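Local atomic coordinates of SM80.1 Vicilin (Solanum melongena, PDB entry 5VF5), a protein that probably serves as a 7S seed storage globulin, folding into two cupin beta-barrel domains and carrying a bound copper(II) ion. Residues V53-P58 against N117-F121; V75-T81 against F93-G98; G253-L257 against S390-P396; P258-S264 against F348-L354. All coordinates share one frame; numbering follows the deposited sequence.

Contact 1 of 4, residues V53-P58 against N117-F121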
loop_
_atom_site.group_PDB
_atom_site.type_symbol
_atom_site.label_atom_id
_atom_site.label_comp_id
_atom_site.label_asym_id
_atom_site.label_seq_id
_atom_site.Cartn_x
_atom_site.Cartn_y
_atom_site.Cartn_z
ATOM N N VAL A 53 -3.448 6.252 3.588
ATOM C CA VAL A 53 -4.719 5.568 3.744
ATOM C C VAL A 53 -5.841 6.591 3.539
ATOM O O VAL A 53 -5.733 7.714 4.000
ATOM C CB VAL A 53 -4.862 4.830 5.110
ATOM C CG1 VAL A 53 -6.273 4.285 5.319
ATOM C CG2 VAL A 53 -3.864 3.695 5.214
ATOM N N ILE A 54 -6.864 6.190 2.767
ATOM C CA ILE A 54 -8.108 6.921 2.647
ATOM C C ILE A 54 -9.190 6.068 3.278
ATOM O O ILE A 54 -9.345 4.897 2.924
ATOM C CB ILE A 54 -8.477 7.195 1.169
ATOM C CG1 ILE A 54 -7.348 7.953 0.463
ATOM C CG2 ILE A 54 -9.809 7.940 1.116
ATOM C CD1 ILE A 54 -7.509 8.086 -1.036
ATOM N N GLU A 55 -9.977 6.669 4.162
ATOM C CA GLU A 55 -11.100 6.031 4.830
ATOM C C GLU A 55 -12.339 6.874 4.593
ATOM O O GLU A 55 -12.306 8.090 4.810
ATOM C CB GLU A 55 -10.876 6.020 6.334
ATOM C CG GLU A 55 -9.722 5.213 6.780
ATOM C CD GLU A 55 -9.581 5.192 8.296
ATOM O OE1 GLU A 55 -10.082 6.105 9.016
ATOM O OE2 GLU A 55 -8.890 4.278 8.758
ATOM N N LEU A 56 -13.398 6.257 4.073
ATOM C CA LEU A 56 -14.689 6.930 3.915
ATOM C C LEU A 56 -15.695 6.186 4.809
ATOM O O LEU A 56 -15.911 4.983 4.654
ATOM C CB LEU A 56 -15.179 6.936 2.449
ATOM C CG LEU A 56 -14.836 8.197 1.643
ATOM C CD1 LEU A 56 -13.346 8.329 1.468
ATOM C CD2 LEU A 56 -15.551 8.232 0.296
ATOM N N GLU A 57 -16.364 6.938 5.661
ATOM C CA GLU A 57 -17.525 6.408 6.384
ATOM C C GLU A 57 -18.643 6.049 5.420
ATOM O O GLU A 57 -18.662 6.486 4.273
ATOM C CB GLU A 57 -18.020 7.475 7.356
ATOM C CG GLU A 57 -17.069 7.818 8.513
ATOM C CD GLU A 57 -16.996 6.794 9.618
ATOM O OE1 GLU A 57 -17.693 5.767 9.549
ATOM O OE2 GLU A 57 -16.216 7.040 10.565
ATOM N N PRO A 58 -19.593 5.224 5.874
ATOM C CA PRO A 58 -20.767 4.995 5.033
ATOM C C PRO A 58 -21.431 6.305 4.564
ATOM O O PRO A 58 -21.405 7.315 5.261
ATOM C CB PRO A 58 -21.722 4.232 5.962
ATOM C CG PRO A 58 -20.972 3.887 7.141
ATOM C CD PRO A 58 -19.647 4.506 7.148
ATOM N N ASN A 117 -23.552 0.968 5.783
ATOM C CA ASN A 117 -22.963 0.460 7.022
ATOM C C ASN A 117 -21.453 0.244 7.044
ATOM O O ASN A 117 -20.857 0.405 8.084
ATOM C CB ASN A 117 -23.645 -0.873 7.409
ATOM C CG ASN A 117 -25.098 -0.706 7.807
ATOM O OD1 ASN A 117 -25.983 -1.292 7.182
ATOM N ND2 ASN A 117 -25.355 0.084 8.856
ATOM N N GLU A 118 -20.864 -0.143 5.920
ATOM C CA GLU A 118 -19.463 -0.571 5.861
ATOM C C GLU A 118 -18.559 0.602 5.442
ATOM O O GLU A 118 -18.839 1.274 4.462
ATOM C CB GLU A 118 -19.308 -1.706 4.839
ATOM C CG GLU A 118 -17.949 -2.406 4.874
ATOM C CD GLU A 118 -17.875 -3.727 4.092
ATOM O OE1 GLU A 118 -18.755 -3.986 3.226
ATOM O OE2 GLU A 118 -16.920 -4.514 4.347
ATOM N N LYS A 119 -17.482 0.826 6.177
ATOM C CA LYS A 119 -16.460 1.787 5.753
ATOM C C LYS A 119 -15.736 1.303 4.495
ATOM O O LYS A 119 -15.622 0.094 4.246
ATOM C CB LYS A 119 -15.466 2.037 6.872
ATOM C CG LYS A 119 -16.069 2.618 8.122
ATOM C CD LYS A 119 -14.985 2.820 9.176
ATOM C CE LYS A 119 -15.590 3.120 10.518
ATOM N NZ LYS A 119 -14.558 3.511 11.522
ATOM N N PHE A 120 -15.238 2.269 3.717
ATOM C CA PHE A 120 -14.418 2.027 2.511
ATOM C C PHE A 120 -13.008 2.472 2.798
ATOM O O PHE A 120 -12.810 3.624 3.184
ATOM C CB PHE A 120 -15.033 2.841 1.372
ATOM C CG PHE A 120 -14.275 2.829 0.069
ATOM C CD1 PHE A 120 -14.026 1.646 -0.619
ATOM C CD2 PHE A 120 -13.864 4.030 -0.517
ATOM C CE1 PHE A 120 -13.359 1.667 -1.838
ATOM C CE2 PHE A 120 -13.213 4.045 -1.720
ATOM C CZ PHE A 120 -12.982 2.869 -2.399
ATOM N N PHE A 121 -12.040 1.549 2.681
ATOM C CA PHE A 121 -10.672 1.787 3.083
ATOM C C PHE A 121 -9.764 1.493 1.885
ATOM O O PHE A 121 -9.853 0.378 1.290
ATOM C CB PHE A 121 -10.378 0.879 4.272
ATOM C CG PHE A 121 -9.075 1.135 4.957
ATOM C CD1 PHE A 121 -7.863 0.804 4.347
ATOM C CD2 PHE A 121 -9.057 1.646 6.239
ATOM C CE1 PHE A 121 -6.664 1.020 4.991
ATOM C CE2 PHE A 121 -7.848 1.857 6.890
ATOM C CZ PHE A 121 -6.659 1.540 6.262
HETATM O O HOH W 1 -15.918 5.320 12.717
#
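Leu56 and Phe120 face each other as a hydrogen-bonded antiparallel pair: Leu56 N reaches Phe120 O at 2.8 Å, and Phe120 N returns to Leu56 O at 2.9 Å. Both bonds are nearly straight. Toward the loop end, the side chains of Glu57 and Lys119 lie side by side, but with Glu57 OE2 and Lys119 NZ 4.0 Å apart they fall short of a salt bridge. A water closes the gap, donating to Glu57 OE2 and accepting from Lys119 NZ at 2.6 Å. Long, flexible chains suit this hydrated margin. The bend at chi2 of Glu57 (-75°) turns its carboxylate alongside the extended lysine, so that Glu57 OE1 also rests 3.5 Å from Lys119 CE. Glu55 runs beside the Phe121 ring, its CG 3.7 Å from Phe121 CD2, while its carboxylate is held by a salt bridge to Arg31 on the neighbouring strand 28-32. On the other face of the sheet Leu56 CB meets Phe120 CB at 4.2 Å, two bulky apolar groups suited to a buried layer that Leu111 and Val75 extend. Pro58, beyond the end of the strand and with no N-H to give, sets its ring against Asn117, Pro58 CG lying 3.6 Å from Asn117 O. Such pairing of neighbouring antiparallel strands, with an apolar inner face, is characteristic of the cupin beta-barrel, here that of the N-terminal domain.

Contact 2 of 4, residues V75-T81 against F93-G98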
loop_
_atom_site.group_PDB
_atom_site.type_symbol
_atom_site.label_atom_id
_atom_site.label_comp_id
_atom_site.label_asym_id
_atom_site.label_seq_id
_atom_site.Cartn_x
_atom_site.Cartn_y
_atom_site.Cartn_z
ATOM N N VAL A 75 -7.970 -1.309 -2.776
ATOM C CA VAL A 75 -9.081 -1.356 -1.835
ATOM C C VAL A 75 -8.889 -2.484 -0.830
ATOM O O VAL A 75 -8.793 -3.655 -1.195
ATOM C CB VAL A 75 -10.427 -1.517 -2.547
ATOM C CG1 VAL A 75 -11.562 -1.516 -1.560
ATOM C CG2 VAL A 75 -10.607 -0.402 -3.542
ATOM N N VAL A 76 -8.821 -2.119 0.444
ATOM C CA VAL A 76 -8.599 -3.054 1.558
ATOM C C VAL A 76 -9.902 -3.503 2.218
ATOM O O VAL A 76 -9.973 -4.570 2.787
ATOM C CB VAL A 76 -7.742 -2.383 2.661
ATOM C CG1 VAL A 76 -7.731 -3.192 3.968
ATOM C CG2 VAL A 76 -6.340 -2.149 2.152
ATOM N N ARG A 77 -10.925 -2.655 2.176
ATOM C CA ARG A 77 -12.200 -2.942 2.843
ATOM C C ARG A 77 -13.299 -2.173 2.158
ATOM O O ARG A 77 -13.110 -1.030 1.712
ATOM C CB ARG A 77 -12.135 -2.521 4.328
ATOM C CG ARG A 77 -13.202 -3.113 5.201
ATOM C CD ARG A 77 -12.672 -3.196 6.616
ATOM N NE ARG A 77 -11.427 -3.963 6.692
ATOM C CZ ARG A 77 -10.249 -3.444 7.009
ATOM N NH1 ARG A 77 -9.185 -4.231 7.081
ATOM N NH2 ARG A 77 -10.137 -2.143 7.273
ATOM N N GLY A 78 -14.463 -2.796 2.064
ATOM C CA GLY A 78 -15.633 -2.096 1.590
ATOM C C GLY A 78 -15.751 -1.901 0.103
ATOM O O GLY A 78 -15.083 -2.592 -0.698
ATOM N N GLN A 79 -16.596 -0.943 -0.254
ATOM C CA GLN A 79 -16.912 -0.673 -1.646
ATOM C C GLN A 79 -17.046 0.832 -1.808
ATOM O O GLN A 79 -17.566 1.524 -0.913
ATOM C CB GLN A 79 -18.239 -1.341 -2.058
ATOM C CG GLN A 79 -18.251 -2.861 -1.950
ATOM C CD GLN A 79 -19.428 -3.510 -2.654
ATOM O OE1 GLN A 79 -20.531 -2.979 -2.644
ATOM N NE2 GLN A 79 -19.200 -4.680 -3.261
ATOM N N GLY A 80 -16.587 1.338 -2.934
ATOM C CA GLY A 80 -16.625 2.793 -3.184
ATOM C C GLY A 80 -16.519 3.076 -4.652
ATOM O O GLY A 80 -15.945 2.269 -5.394
ATOM N N THR A 81 -17.044 4.222 -5.070
ATOM C CA THR A 81 -17.003 4.586 -6.446
ATOM C C THR A 81 -15.976 5.698 -6.626
ATOM O O THR A 81 -16.039 6.683 -5.904
ATOM C CB THR A 81 -18.392 5.049 -6.914
ATOM O OG1 THR A 81 -19.291 3.948 -6.727
ATOM C CG2 THR A 81 -18.331 5.475 -8.390
ATOM N N PHE A 93 -15.579 4.107 -11.735
ATOM C CA PHE A 93 -15.457 2.698 -11.439
ATOM C C PHE A 93 -15.997 2.387 -10.084
ATOM O O PHE A 93 -15.705 3.104 -9.128
ATOM C CB PHE A 93 -13.993 2.272 -11.512
ATOM C CG PHE A 93 -13.304 2.579 -12.802
ATOM C CD1 PHE A 93 -13.686 1.945 -13.984
ATOM C CD2 PHE A 93 -12.263 3.479 -12.852
ATOM C CE1 PHE A 93 -13.040 2.239 -15.167
ATOM C CE2 PHE A 93 -11.616 3.760 -14.012
ATOM C CZ PHE A 93 -12.018 3.145 -15.190
ATOM N N ASN A 94 -16.752 1.298 -9.963
ATOM C CA ASN A 94 -17.289 0.856 -8.684
ATOM C C ASN A 94 -16.306 -0.157 -8.140
ATOM O O ASN A 94 -16.292 -1.323 -8.571
ATOM C CB ASN A 94 -18.672 0.220 -8.869
ATOM C CG ASN A 94 -19.736 1.235 -9.240
ATOM O OD1 ASN A 94 -19.692 2.378 -8.829
ATOM N ND2 ASN A 94 -20.679 0.822 -10.056
ATOM N N LEU A 95 -15.529 0.263 -7.166
ATOM C CA LEU A 95 -14.431 -0.523 -6.626
ATOM C C LEU A 95 -14.882 -1.386 -5.470
ATOM O O LEU A 95 -15.742 -1.013 -4.671
ATOM C CB LEU A 95 -13.326 0.415 -6.127
ATOM C CG LEU A 95 -12.762 1.410 -7.117
ATOM C CD1 LEU A 95 -11.706 2.260 -6.410
ATOM C CD2 LEU A 95 -12.186 0.754 -8.349
ATOM N N GLU A 96 -14.224 -2.530 -5.352
ATOM C CA GLU A 96 -14.511 -3.534 -4.336
ATOM C C GLU A 96 -13.189 -4.049 -3.757
ATOM O O GLU A 96 -12.118 -3.835 -4.326
ATOM C CB GLU A 96 -15.329 -4.698 -4.939
ATOM C CG GLU A 96 -16.631 -4.266 -5.604
ATOM C CD GLU A 96 -17.376 -5.412 -6.225
ATOM O OE1 GLU A 96 -16.716 -6.426 -6.571
ATOM O OE2 GLU A 96 -18.609 -5.259 -6.398
ATOM N N ARG A 97 -13.298 -4.794 -2.670
ATOM C CA ARG A 97 -12.133 -5.287 -1.954
ATOM C C ARG A 97 -11.219 -6.074 -2.881
ATOM O O ARG A 97 -11.690 -6.948 -3.626
ATOM C CB ARG A 97 -12.553 -6.155 -0.770
ATOM C CG ARG A 97 -11.392 -6.495 0.136
ATOM C CD ARG A 97 -11.950 -7.028 1.427
ATOM N NE ARG A 97 -12.434 -8.365 1.184
ATOM C CZ ARG A 97 -11.698 -9.468 1.304
ATOM N NH1 ARG A 97 -12.261 -10.646 1.063
ATOM N NH2 ARG A 97 -10.405 -9.416 1.656
ATOM N N GLY A 98 -9.932 -5.744 -2.857
ATOM C CA GLY A 98 -8.934 -6.350 -3.663
ATOM C C GLY A 98 -8.652 -5.661 -4.983
ATOM O O GLY A 98 -7.678 -6.010 -5.675
HETATM O O HOH W 2 -8.529 -6.868 2.758
HETATM O O HOH W 3 -15.885 -5.382 -1.345
#
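Between Val75 and Gly80 the regular ladder to 93-98 is interrupted: Gly98 N bonds to Val75 O at 2.9 Å, and direct pairing resumes only where Gly80 and Leu95 exchange bonds. Within this gap Val76 and Arg77 both face Phe121 of strand 120-128, a classic beta bulge, and Gly78 follows, its positive phi (79°) suiting a residue without a side chain. Beyond it, 79-85 and 90-96 form a beta hairpin of the N-terminal cupin domain. A water bridges the irregular part, donating to Gly78 O and accepting from Arg97 N, two groups too badly angled to bond directly. Arg97 lays its aliphatic portion along the bulge, CD 3.4 Å from Val76 O, as a long chain can at an exposed margin. Inside, branched Val75 packs its CG2 against Leu95 CB at 3.8 Å. Gly80 pairs with Leu95, whose CB comes within 3.3 Å of Gly80 O. Gln79 and Glu96 run side by side with amide and carboxylate planes only 7° apart, though no hydrogen bond joins them. Thr81 and Asn94 also point the same way; with chi1 of -60° placing the hydroxyl beside its own backbone N, Thr81 OG1 donates to Asn94 OD1 at 2.7 Å.

Contact 3 of 4, residues G253-L257 against S390-P396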
loop_
_atom_site.group_PDB
_atom_site.type_symbol
_atom_site.label_atom_id
_atom_site.label_comp_id
_atom_site.label_asym_id
_atom_site.label_seq_id
_atom_site.Cartn_x
_atom_site.Cartn_y
_atom_site.Cartn_z
ATOM N N GLY A 253 -2.186 -19.198 13.481
ATOM C CA GLY A 253 -1.254 -20.240 13.861
ATOM C C GLY A 253 -0.209 -20.559 12.802
ATOM O O GLY A 253 0.556 -21.518 12.972
ATOM N N GLY A 254 -0.140 -19.761 11.738
ATOM C CA GLY A 254 0.830 -19.999 10.694
ATOM C C GLY A 254 1.990 -19.051 10.718
ATOM O O GLY A 254 2.027 -18.085 11.496
ATOM N N MET A 255 2.930 -19.333 9.815
ATOM C CA MET A 255 4.069 -18.450 9.563
ATOM C C MET A 255 4.426 -18.549 8.106
ATOM O O MET A 255 4.186 -19.558 7.476
ATOM C CB MET A 255 5.284 -18.801 10.414
ATOM C CG MET A 255 5.864 -20.176 10.123
ATOM S SD MET A 255 7.298 -20.634 11.131
ATOM C CE MET A 255 8.556 -19.534 10.527
ATOM N N VAL A 256 4.995 -17.482 7.557
ATOM C CA VAL A 256 5.657 -17.561 6.262
ATOM C C VAL A 256 7.090 -17.970 6.518
ATOM O O VAL A 256 7.762 -17.428 7.423
ATOM C CB VAL A 256 5.531 -16.267 5.424
ATOM C CG1 VAL A 256 6.178 -15.047 6.058
ATOM C CG2 VAL A 256 6.091 -16.518 4.018
ATOM N N LEU A 257 7.563 -18.982 5.810
ATOM C CA LEU A 257 8.944 -19.412 5.972
ATOM C C LEU A 257 9.902 -18.252 5.618
ATOM O O LEU A 257 9.578 -17.424 4.757
ATOM C CB LEU A 257 9.220 -20.623 5.092
ATOM C CG LEU A 257 8.547 -21.903 5.611
ATOM C CD1 LEU A 257 8.757 -23.016 4.615
ATOM C CD2 LEU A 257 9.113 -22.345 6.944
ATOM N N SER A 390 6.014 -26.244 1.968
ATOM C CA SER A 390 6.625 -25.027 1.397
ATOM C C SER A 390 5.827 -23.812 1.715
ATOM O O SER A 390 4.622 -23.886 1.954
ATOM C CB SER A 390 6.764 -25.139 -0.131
ATOM O OG SER A 390 7.653 -26.170 -0.498
ATOM N N TYR A 391 6.562 -22.686 1.779
ATOM C CA TYR A 391 6.018 -21.316 1.765
ATOM C C TYR A 391 5.402 -20.862 3.058
ATOM O O TYR A 391 5.892 -19.885 3.683
ATOM C CB TYR A 391 5.017 -21.111 0.610
ATOM C CG TYR A 391 5.525 -21.623 -0.710
ATOM C CD1 TYR A 391 6.769 -21.275 -1.176
ATOM C CD2 TYR A 391 4.775 -22.499 -1.457
ATOM C CE1 TYR A 391 7.259 -21.777 -2.376
ATOM C CE2 TYR A 391 5.241 -22.990 -2.662
ATOM C CZ TYR A 391 6.468 -22.636 -3.120
ATOM O OH TYR A 391 6.905 -23.118 -4.328
ATOM N N PHE A 392 4.379 -21.578 3.529
ATOM C CA PHE A 392 3.750 -21.273 4.821
ATOM C C PHE A 392 3.539 -22.558 5.589
ATOM O O PHE A 392 3.136 -23.575 5.006
ATOM C CB PHE A 392 2.410 -20.583 4.655
ATOM C CG PHE A 392 2.433 -19.358 3.774
ATOM C CD1 PHE A 392 2.293 -19.477 2.395
ATOM C CD2 PHE A 392 2.527 -18.106 4.307
ATOM C CE1 PHE A 392 2.290 -18.347 1.578
ATOM C CE2 PHE A 392 2.510 -16.974 3.502
ATOM C CZ PHE A 392 2.386 -17.091 2.144
ATOM N N VAL A 393 3.843 -22.503 6.890
ATOM C CA VAL A 393 3.766 -23.683 7.749
ATOM C C VAL A 393 3.221 -23.289 9.121
ATOM O O VAL A 393 3.042 -22.105 9.404
ATOM C CB VAL A 393 5.151 -24.364 7.890
ATOM C CG1 VAL A 393 5.732 -24.749 6.559
ATOM C CG2 VAL A 393 6.151 -23.518 8.625
ATOM N N ALA A 394 2.984 -24.281 9.992
ATOM C CA ALA A 394 2.592 -23.964 11.345
ATOM C C ALA A 394 3.705 -23.178 12.042
ATOM O O ALA A 394 4.874 -23.516 11.958
ATOM C CB ALA A 394 2.316 -25.238 12.122
ATOM N N GLY A 395 3.308 -22.150 12.763
ATOM C CA GLY A 395 4.237 -21.362 13.558
ATOM C C GLY A 395 4.550 -22.070 14.849
ATOM O O GLY A 395 3.932 -23.100 15.158
ATOM N N PRO A 396 5.509 -21.531 15.627
ATOM C CA PRO A 396 5.891 -22.115 16.891
ATOM C C PRO A 396 4.716 -22.141 17.869
ATOM O O PRO A 396 3.896 -21.237 17.858
ATOM C CB PRO A 396 6.935 -21.139 17.434
ATOM C CG PRO A 396 7.461 -20.393 16.264
ATOM C CD PRO A 396 6.292 -20.312 15.322
#
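Val393 sits in the close-packed half of this contact, its CG2 touching Met255 CG at 3.7 Å and Leu257 CD2 at 3.6 Å. Met255 lies alongside it and Leu257 crosses it at about a right angle. On the other face Val256 leans obliquely on Phe392, CG2 to CE2 3.6 Å, in a buried layer continued by Ile250 and Met248. Between the two faces the backbones are bonded: Met255 N to Val393 O is 2.8 Å, Val393 N bonds back to Met255 O, and Leu257 N donates to Tyr391 O. The opposite end is more open. There exposed Gly253, whose positive phi a glycine readily adopts, offers its O to Gly395 N at 2.8 Å, and Met255 SD makes only distant contacts, 3.9 Å from Ala394 O and 4.3 Å from Pro396 CD. Glycine fits at 395 because a side chain would meet Gly253 O and Gly254 O. This short late strand pairs antiparallel with 254-261, extending a sheet of the C-terminal cupin barrel.

Contact 4 of 4, residues P258-S264 against F348-L354. With ACT (acetate ion), chain C.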
loop_
_atom_site.group_PDB
_atom_site.type_symbol
_atom_site.label_atom_id
_atom_site.label_comp_id
_atom_site.label_asym_id
_atom_site.label_seq_id
_atom_site.Cartn_x
_atom_site.Cartn_y
_atom_site.Cartn_z
ATOM N N PRO A 258 11.071 -18.183 6.284
ATOM C CA PRO A 258 11.992 -17.114 5.954
ATOM C C PRO A 258 12.273 -17.036 4.453
ATOM O O PRO A 258 12.458 -18.075 3.766
ATOM C CB PRO A 258 13.231 -17.451 6.775
ATOM C CG PRO A 258 12.708 -18.260 7.954
ATOM C CD PRO A 258 11.602 -19.079 7.328
ATOM N N TYR A 259 12.281 -15.810 3.935
ATOM C CA TYR A 259 12.560 -15.603 2.524
ATOM C C TYR A 259 13.178 -14.232 2.341
ATOM O O TYR A 259 13.265 -13.421 3.282
ATOM C CB TYR A 259 11.252 -15.672 1.714
ATOM C CG TYR A 259 10.337 -14.475 1.952
ATOM C CD1 TYR A 259 9.426 -14.465 3.017
ATOM C CD2 TYR A 259 10.409 -13.347 1.157
ATOM C CE1 TYR A 259 8.598 -13.363 3.255
ATOM C CE2 TYR A 259 9.593 -12.235 1.401
ATOM C CZ TYR A 259 8.704 -12.244 2.455
ATOM O OH TYR A 259 7.854 -11.174 2.675
ATOM N N TYR A 260 13.642 -13.950 1.141
ATOM C CA TYR A 260 14.003 -12.580 0.775
ATOM C C TYR A 260 13.560 -12.268 -0.645
ATOM O O TYR A 260 13.362 -13.179 -1.478
ATOM C CB TYR A 260 15.524 -12.287 0.972
ATOM C CG TYR A 260 16.444 -13.040 0.024
ATOM C CD1 TYR A 260 16.944 -14.311 0.318
ATOM C CD2 TYR A 260 16.803 -12.495 -1.189
ATOM C CE1 TYR A 260 17.781 -14.980 -0.563
ATOM C CE2 TYR A 260 17.659 -13.162 -2.058
ATOM C CZ TYR A 260 18.129 -14.420 -1.742
ATOM O OH TYR A 260 18.956 -15.128 -2.580
ATOM N N ASN A 261 13.387 -10.984 -0.924
ATOM C CA ASN A 261 13.132 -10.485 -2.279
ATOM C C ASN A 261 14.454 -10.128 -2.932
ATOM O O ASN A 261 15.290 -9.459 -2.353
ATOM C CB ASN A 261 12.241 -9.265 -2.204
ATOM C CG ASN A 261 10.833 -9.622 -1.840
ATOM O OD1 ASN A 261 10.179 -10.359 -2.594
ATOM N ND2 ASN A 261 10.352 -9.125 -0.695
ATOM N N SER A 262 14.640 -10.562 -4.165
ATOM C CA SER A 262 15.897 -10.375 -4.848
ATOM C C SER A 262 16.276 -8.932 -5.102
ATOM O O SER A 262 17.425 -8.574 -4.967
ATOM C CB SER A 262 15.918 -11.187 -6.149
ATOM O OG SER A 262 15.010 -10.676 -7.109
ATOM N N ARG A 263 15.307 -8.114 -5.519
ATOM C CA ARG A 263 15.594 -6.704 -5.836
ATOM C C ARG A 263 14.594 -5.671 -5.372
ATOM O O ARG A 263 14.947 -4.501 -5.305
ATOM C CB ARG A 263 15.870 -6.510 -7.298
ATOM C CG ARG A 263 14.770 -6.832 -8.193
ATOM C CD ARG A 263 15.129 -6.314 -9.615
ATOM N NE ARG A 263 14.901 -4.891 -9.855
ATOM C CZ ARG A 263 15.789 -3.911 -10.044
ATOM N NH1 ARG A 263 17.114 -4.098 -9.908
ATOM N NH2 ARG A 263 15.344 -2.685 -10.317
ATOM N N SER A 264 13.388 -6.103 -5.000
ATOM C CA SER A 264 12.327 -5.192 -4.703
ATOM C C SER A 264 12.216 -4.907 -3.224
ATOM O O SER A 264 12.156 -5.821 -2.433
ATOM C CB SER A 264 11.009 -5.731 -5.253
ATOM O OG SER A 264 9.887 -4.897 -4.954
ATOM N N PHE A 348 11.489 -7.969 -12.480
ATOM C CA PHE A 348 12.570 -8.955 -12.334
ATOM C C PHE A 348 12.750 -9.437 -10.885
ATOM O O PHE A 348 13.630 -10.270 -10.637
ATOM C CB PHE A 348 13.914 -8.465 -12.942
ATOM C CG PHE A 348 13.768 -7.881 -14.324
ATOM C CD1 PHE A 348 13.210 -8.636 -15.310
ATOM C CD2 PHE A 348 14.119 -6.558 -14.596
ATOM C CE1 PHE A 348 13.038 -8.129 -16.612
ATOM C CE2 PHE A 348 13.955 -6.026 -15.873
ATOM C CZ PHE A 348 13.414 -6.825 -16.885
ATOM N N ASN A 349 11.933 -8.928 -9.954
ATOM C CA ASN A 349 12.003 -9.422 -8.574
ATOM C C ASN A 349 11.594 -10.882 -8.472
ATOM O O ASN A 349 10.592 -11.310 -9.083
ATOM C CB ASN A 349 11.112 -8.628 -7.649
ATOM C CG ASN A 349 11.308 -9.026 -6.179
ATOM O OD1 ASN A 349 12.394 -8.808 -5.604
ATOM N ND2 ASN A 349 10.263 -9.643 -5.571
ATOM N N ARG A 350 12.335 -11.631 -7.668
ATOM C CA ARG A 350 11.946 -12.984 -7.340
ATOM C C ARG A 350 12.036 -13.207 -5.823
ATOM O O ARG A 350 12.894 -12.631 -5.113
ATOM C CB ARG A 350 12.754 -14.004 -8.133
ATOM C CG ARG A 350 12.642 -13.858 -9.652
ATOM C CD ARG A 350 11.255 -14.197 -10.203
ATOM N NE ARG A 350 11.204 -14.197 -11.682
ATOM C CZ ARG A 350 10.898 -13.148 -12.434
ATOM N NH1 ARG A 350 10.559 -11.978 -11.883
ATOM N NH2 ARG A 350 10.897 -13.289 -13.756
ATOM N N LYS A 351 11.082 -13.993 -5.332
ATOM C CA LYS A 351 11.070 -14.495 -3.967
ATOM C C LYS A 351 12.012 -15.672 -3.867
ATOM O O LYS A 351 11.969 -16.583 -4.704
ATOM C CB LYS A 351 9.703 -14.991 -3.532
ATOM C CG LYS A 351 8.671 -13.937 -3.377
ATOM C CD LYS A 351 8.486 -13.625 -1.951
ATOM C CE LYS A 351 7.416 -12.588 -1.630
ATOM N NZ LYS A 351 7.594 -11.318 -2.392
ATOM N N ASN A 352 12.867 -15.653 -2.860
ATOM C CA ASN A 352 13.823 -16.709 -2.570
ATOM C C ASN A 352 13.543 -17.240 -1.186
ATOM O O ASN A 352 13.839 -16.556 -0.171
ATOM C CB ASN A 352 15.238 -16.138 -2.582
ATOM C CG ASN A 352 15.689 -15.729 -3.962
ATOM O OD1 ASN A 352 16.408 -16.462 -4.629
ATOM N ND2 ASN A 352 15.234 -14.561 -4.411
ATOM N N PHE A 353 12.995 -18.447 -1.075
ATOM C CA PHE A 353 12.702 -19.035 0.216
ATOM C C PHE A 353 13.937 -19.720 0.758
ATOM O O PHE A 353 14.772 -20.229 0.016
ATOM C CB PHE A 353 11.522 -20.015 0.098
ATOM C CG PHE A 353 10.216 -19.307 0.031
ATOM C CD1 PHE A 353 9.712 -18.839 -1.187
ATOM C CD2 PHE A 353 9.539 -18.978 1.206
ATOM C CE1 PHE A 353 8.532 -18.129 -1.234
ATOM C CE2 PHE A 353 8.376 -18.226 1.154
ATOM C CZ PHE A 353 7.880 -17.816 -0.066
ATOM N N LEU A 354 14.082 -19.631 2.081
ATOM C CA LEU A 354 15.281 -20.060 2.775
ATOM C C LEU A 354 15.110 -21.353 3.572
ATOM O O LEU A 354 16.078 -21.844 4.182
ATOM C CB LEU A 354 15.718 -18.927 3.692
ATOM C CG LEU A 354 16.100 -17.651 2.938
ATOM C CD1 LEU A 354 16.155 -16.467 3.913
ATOM C CD2 LEU A 354 17.408 -17.821 2.223
HETATM C C ACT C . 6.496 -9.318 0.095
HETATM O O ACT C . 6.216 -9.247 -1.141
HETATM O OXT ACT C . 7.645 -9.649 0.464
HETATM C CH3 ACT C . 5.478 -9.051 1.176
#
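Strands 258-261 and 351-353 run antiparallel at 154°, with Tyr260 and Asn352 as a hydrogen-bonded pair and Tyr260 N to Asn352 O at 2.9 Å. The amide of Asn352 stacks on the Tyr260 ring, planes 3° apart, and its CB makes a CH-pi contact over that face, 3.6 Å from the centroid. On the other face of the sheet, Tyr259 CB lies over the Phe353 ring. This pairing belongs to the C-terminal cupin barrel, where Tyr259, Asn261 and Lys351 bind an acetate, probably from the crystallisation liquor. Tyr259 OH donates to acetate OXT at 2.7 Å, Asn261 ND2 to the same oxygen, and the long chain of Lys351 brings NZ 2.8 Å from acetate O; Arg266 also binds. Lys351 NZ uses an in-plane lone pair of Asn261 OD1 as well. Asparagine suits position 349 because it both gives and accepts: ND2 meets Asn261 OD1 from above its carbonyl plane, and, with CG swung opposite the backbone N (chi1 -173°), Asn349 OD1 takes Arg263 N at 3.0 Å and Ser264 N.

The four contacts fall into two pairs, one in each cupin domain. In the N-terminal domain, contacts 1 and 2 have centres 9 Å apart, and contact 2 is nested along the chain in the loop that contact 1 closes; Phe121 joins them, its O lying 2.8 Å from Val76 N. In the C-terminal domain, contacts 3 and 4 share strand 254-261, with centres 17 Å apart, and Tyr391 CD1 meets Phe353 CE1 at 3.6 Å. Contacts 1 and 4 lie on opposite sides of the chain's centre, about 33 Å between centres. The copper(II) ion, bound by Cys281, His283 and His325, is about 11 Å from the Tyr260 side chain of contact 4; a sodium ion lies about 7 Å from the Glu55 side chain.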